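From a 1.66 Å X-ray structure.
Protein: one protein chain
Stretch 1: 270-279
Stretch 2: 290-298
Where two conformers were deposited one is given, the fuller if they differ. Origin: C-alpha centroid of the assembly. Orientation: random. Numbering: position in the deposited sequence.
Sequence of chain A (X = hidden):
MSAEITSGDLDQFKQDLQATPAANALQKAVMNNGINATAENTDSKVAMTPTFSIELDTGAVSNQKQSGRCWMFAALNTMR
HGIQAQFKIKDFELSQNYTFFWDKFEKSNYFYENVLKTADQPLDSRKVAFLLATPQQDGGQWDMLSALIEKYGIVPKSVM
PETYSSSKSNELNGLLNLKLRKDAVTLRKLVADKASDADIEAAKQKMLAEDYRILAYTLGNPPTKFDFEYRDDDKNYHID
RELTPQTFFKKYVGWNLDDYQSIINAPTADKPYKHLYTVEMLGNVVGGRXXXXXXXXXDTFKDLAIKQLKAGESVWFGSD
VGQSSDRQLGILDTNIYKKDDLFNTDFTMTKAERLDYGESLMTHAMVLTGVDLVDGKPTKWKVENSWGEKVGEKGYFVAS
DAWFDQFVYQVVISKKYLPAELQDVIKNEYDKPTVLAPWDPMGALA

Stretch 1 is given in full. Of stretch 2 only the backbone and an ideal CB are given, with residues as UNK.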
# COMPACT_ATOMS: atom_id res chain seq x y z
N ASP A 270 28.31 37.75 24.98
CA ASP A 270 29.62 37.11 25.14
C ASP A 270 30.41 36.99 23.81
O ASP A 270 31.52 36.48 23.82
CB ASP A 270 29.45 35.70 25.75
CG ASP A 270 28.66 34.73 24.83
OD1 ASP A 270 27.62 35.15 24.23
OD2 ASP A 270 29.05 33.50 24.74
N LYS A 271 29.80 37.38 22.68
CA LYS A 271 30.40 37.18 21.36
C LYS A 271 30.47 38.44 20.53
O LYS A 271 29.76 38.60 19.52
CB LYS A 271 29.65 36.06 20.61
CG LYS A 271 29.65 34.78 21.34
CD LYS A 271 28.82 33.73 20.61
CE LYS A 271 29.03 32.32 21.19
NZ LYS A 271 28.25 32.01 22.42
N PRO A 272 31.37 39.38 20.92
CA PRO A 272 31.48 40.51 20.05
C PRO A 272 31.92 40.12 18.64
O PRO A 272 32.67 39.14 18.45
CB PRO A 272 32.57 41.40 20.72
CG PRO A 272 33.22 40.55 21.74
CD PRO A 272 32.21 39.51 22.13
N TYR A 273 31.49 40.94 17.71
CA TYR A 273 31.71 40.74 16.28
C TYR A 273 33.17 41.00 15.88
O TYR A 273 33.95 41.65 16.62
CB TYR A 273 30.81 41.61 15.49
CG TYR A 273 29.32 41.34 15.65
CD1 TYR A 273 28.80 40.03 15.55
CD2 TYR A 273 28.39 42.40 15.84
CE1 TYR A 273 27.44 39.77 15.67
CE2 TYR A 273 27.03 42.14 15.98
CZ TYR A 273 26.57 40.82 15.89
OH TYR A 273 25.26 40.48 15.97
N LYS A 274 33.54 40.48 14.73
CA LYS A 274 34.96 40.67 14.22
C LYS A 274 36.01 40.06 15.12
O LYS A 274 37.08 40.60 15.31
CB LYS A 274 35.27 42.16 14.02
CG LYS A 274 34.27 42.86 13.16
CD LYS A 274 34.59 44.33 13.05
CE LYS A 274 33.97 44.97 11.84
NZ LYS A 274 34.35 46.44 11.92
N HIS A 275 35.73 38.87 15.63
CA HIS A 275 36.69 38.06 16.29
C HIS A 275 36.44 36.60 15.93
O HIS A 275 35.34 36.20 15.55
CB HIS A 275 36.60 38.21 17.83
CG HIS A 275 36.87 39.61 18.32
ND1 HIS A 275 38.15 40.17 18.32
CD2 HIS A 275 36.03 40.61 18.69
CE1 HIS A 275 38.08 41.43 18.73
NE2 HIS A 275 36.81 41.73 18.95
N LEU A 276 37.46 35.81 16.18
CA LEU A 276 37.37 34.38 16.08
C LEU A 276 37.07 33.66 17.34
O LEU A 276 37.59 33.97 18.46
CB LEU A 276 38.66 33.78 15.56
CG LEU A 276 38.98 34.05 14.13
CD1 LEU A 276 40.31 33.35 13.83
CD2 LEU A 276 37.91 33.56 13.16
N TYR A 277 36.27 32.61 17.17
CA TYR A 277 35.82 31.76 18.25
C TYR A 277 36.05 30.31 17.98
O TYR A 277 36.00 29.88 16.82
CB TYR A 277 34.28 31.99 18.53
CG TYR A 277 33.97 33.39 18.91
CD1 TYR A 277 33.92 33.74 20.26
CD2 TYR A 277 33.79 34.37 17.97
CE1 TYR A 277 33.70 35.06 20.63
CE2 TYR A 277 33.58 35.69 18.32
CZ TYR A 277 33.52 36.02 19.68
OH TYR A 277 33.36 37.35 19.97
N THR A 278 36.35 29.54 19.03
CA THR A 278 36.34 28.09 18.96
C THR A 278 35.55 27.54 20.12
O THR A 278 35.14 28.28 21.01
CB THR A 278 37.79 27.50 18.89
OG1 THR A 278 37.75 26.13 18.48
CG2 THR A 278 38.52 27.59 20.25
N VAL A 279 35.37 26.22 20.14
CA VAL A 279 34.59 25.53 21.14
C VAL A 279 35.43 24.49 21.80
O VAL A 279 35.97 23.55 21.14
CB VAL A 279 33.34 24.91 20.51
CG1 VAL A 279 32.48 24.17 21.53
CG2 VAL A 279 32.51 26.01 19.86
N UNK A 290 41.50 22.92 13.74
CA UNK A 290 40.43 23.12 14.72
C UNK A 290 39.32 23.96 14.16
O UNK A 290 39.45 24.56 13.16
CB UNK A 290 40.98 23.77 15.99
N UNK A 291 38.20 23.97 14.87
CA UNK A 291 37.05 24.83 14.53
C UNK A 291 37.44 26.30 14.81
O UNK A 291 37.95 26.62 15.91
CB UNK A 291 35.81 24.43 15.33
N UNK A 292 37.17 27.14 13.82
CA UNK A 292 37.31 28.62 13.91
C UNK A 292 36.13 29.35 13.26
O UNK A 292 35.90 29.22 12.06
CB UNK A 292 38.61 29.07 13.24
N UNK A 293 35.31 30.04 14.07
CA UNK A 293 34.20 30.78 13.60
C UNK A 293 34.50 32.28 13.76
O UNK A 293 34.89 32.71 14.85
CB UNK A 293 32.93 30.37 14.35
N UNK A 294 34.26 33.02 12.71
CA UNK A 294 34.29 34.48 12.70
C UNK A 294 32.85 35.01 12.84
O UNK A 294 32.01 34.83 11.93
CB UNK A 294 34.95 35.00 11.42
N UNK A 295 32.58 35.66 13.98
CA UNK A 295 31.28 36.23 14.23
C UNK A 295 31.13 37.59 13.60
O UNK A 295 31.94 38.49 13.87
CB UNK A 295 31.02 36.32 15.74
N UNK A 296 30.10 37.75 12.76
CA UNK A 296 29.79 38.99 12.09
C UNK A 296 28.30 39.31 12.21
O UNK A 296 27.47 38.38 12.35
CB UNK A 296 30.21 38.92 10.62
N UNK A 297 27.99 40.60 12.11
CA UNK A 297 26.61 41.07 12.07
C UNK A 297 25.88 40.50 10.86
O UNK A 297 26.49 40.17 9.84
CB UNK A 297 26.57 42.60 12.04
N UNK A 298 24.57 40.44 10.95
CA UNK A 298 23.74 39.74 9.96
C UNK A 298 23.76 40.42 8.63
O UNK A 298 23.80 39.74 7.66
CB UNK A 298 22.29 39.63 10.45

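The two segments run antiparallel, and the backbone fixes the register. The N of Tyr277 donates to the O of position 293 (2.7 Å), and the N of 293 returns a bond to the O of Tyr277 (2.8 Å).

Position 290 points its CB toward stretch 1, but the nearest atom, Thr278 OG1, lies 4.7 Å away, so a long polar chain could fit as well as a short one. It is Glu290.

At 291 the CB points sideways, and OG1 of Thr278 donates to the O of residue 291 at 2.6 Å. Many side chains would be tolerated; Val291 is deposited.

The CB of position 292, also sideways, lies 4.5 Å from Leu276 CD2. A chain with a long aliphatic portion could pass the leucine and carry a polar end onward. Arg292 does this: its CD lies 4.3 Å from Leu276 CD1, while its NH1 bonds to Glu290 OE1 (2.8 Å) in a salt bridge.

Position 293 pairs with Tyr277, their side chains on the same face of the sheet. Its CB is 4.0 Å from Tyr277 O, and an aromatic or a branched aliphatic chain would be plausible. The residue is His293, whose two ring nitrogens bond elsewhere in the structure.

Position 294 faces Leu276 across a non-hydrogen-bonded pair, its CB 3.7 Å from Leu276 CD2. This greasy neighbour favours Leu, Ile, Val or Met. Leu294 supplies the apolar contact.

At 295 the CB sits 3.7 Å from Tyr277 CE2, with the O of Lys271 a free-looking acceptor within reach. A side chain whose donor sits two bonds beyond CB, as in Asn, suits both features; Ser would stop short. Asn295 sends ND2 to Lys271 O at 2.9 Å, a weak, bent bond, while its backbone O accepts from Lys274 N at 2.7 Å.

Position 296 points away, which permits many residues; Leu296 nevertheless curls back, bringing CD2 within 4.3 Å of Lys274 CG.

Position 297 places its CB over a face of the Tyr273 ring, so an aliphatic CH₂ is welcome and a polar end is free to turn elsewhere. In Asp297, CB lies 4.3 Å from the ring centroid, while the carboxylate caps the following helix.

Stretch 1 has nothing within reach of the CB at 298 and so sets no preference; Ile298 is deposited, and a water joins its N to Tyr273 OH.

Stretch 2, residues 290-298: EVRHLNLDI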
# COMPACT_ATOMS: atom_id res chain seq x y z
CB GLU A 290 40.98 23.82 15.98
CG GLU A 290 42.02 23.02 16.76
CD GLU A 290 42.61 23.80 17.93
OE1 GLU A 290 42.28 25.01 18.10
OE2 GLU A 290 43.38 23.18 18.68
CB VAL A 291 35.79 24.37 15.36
CG1 VAL A 291 34.59 25.36 15.27
CG2 VAL A 291 35.36 22.96 14.95
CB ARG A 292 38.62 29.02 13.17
CG ARG A 292 39.93 28.67 13.88
CD ARG A 292 40.16 29.30 15.26
NE ARG A 292 41.45 28.88 15.79
CZ ARG A 292 41.71 27.81 16.53
NH1 ARG A 292 40.74 27.01 16.92
NH2 ARG A 292 42.98 27.56 16.91
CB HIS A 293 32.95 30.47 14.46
CG HIS A 293 32.47 29.07 14.41
ND1 HIS A 293 32.14 28.44 13.23
CD2 HIS A 293 32.13 28.22 15.41
CE1 HIS A 293 31.70 27.22 13.50
NE2 HIS A 293 31.70 27.06 14.81
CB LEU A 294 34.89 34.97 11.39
CG LEU A 294 34.93 36.43 11.03
CD1 LEU A 294 35.81 37.09 12.08
CD2 LEU A 294 35.45 36.63 9.64
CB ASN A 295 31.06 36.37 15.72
CG ASN A 295 29.59 36.42 16.06
OD1 ASN A 295 28.73 35.97 15.28
ND2 ASN A 295 29.27 36.99 17.18
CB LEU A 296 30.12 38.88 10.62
CG LEU A 296 31.60 38.60 10.31
CD1 LEU A 296 31.73 38.44 8.82
CD2 LEU A 296 32.50 39.76 10.81
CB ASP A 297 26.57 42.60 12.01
CG ASP A 297 27.02 43.11 10.69
OD1 ASP A 297 28.24 43.10 10.46
OD2 ASP A 297 26.17 43.53 9.90
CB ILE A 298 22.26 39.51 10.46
CG1 ILE A 298 21.46 38.51 9.58
CG2 ILE A 298 21.52 40.84 10.53
CD1 ILE A 298 22.16 37.15 9.50
O HOH W 1 23.63 40.82 13.66
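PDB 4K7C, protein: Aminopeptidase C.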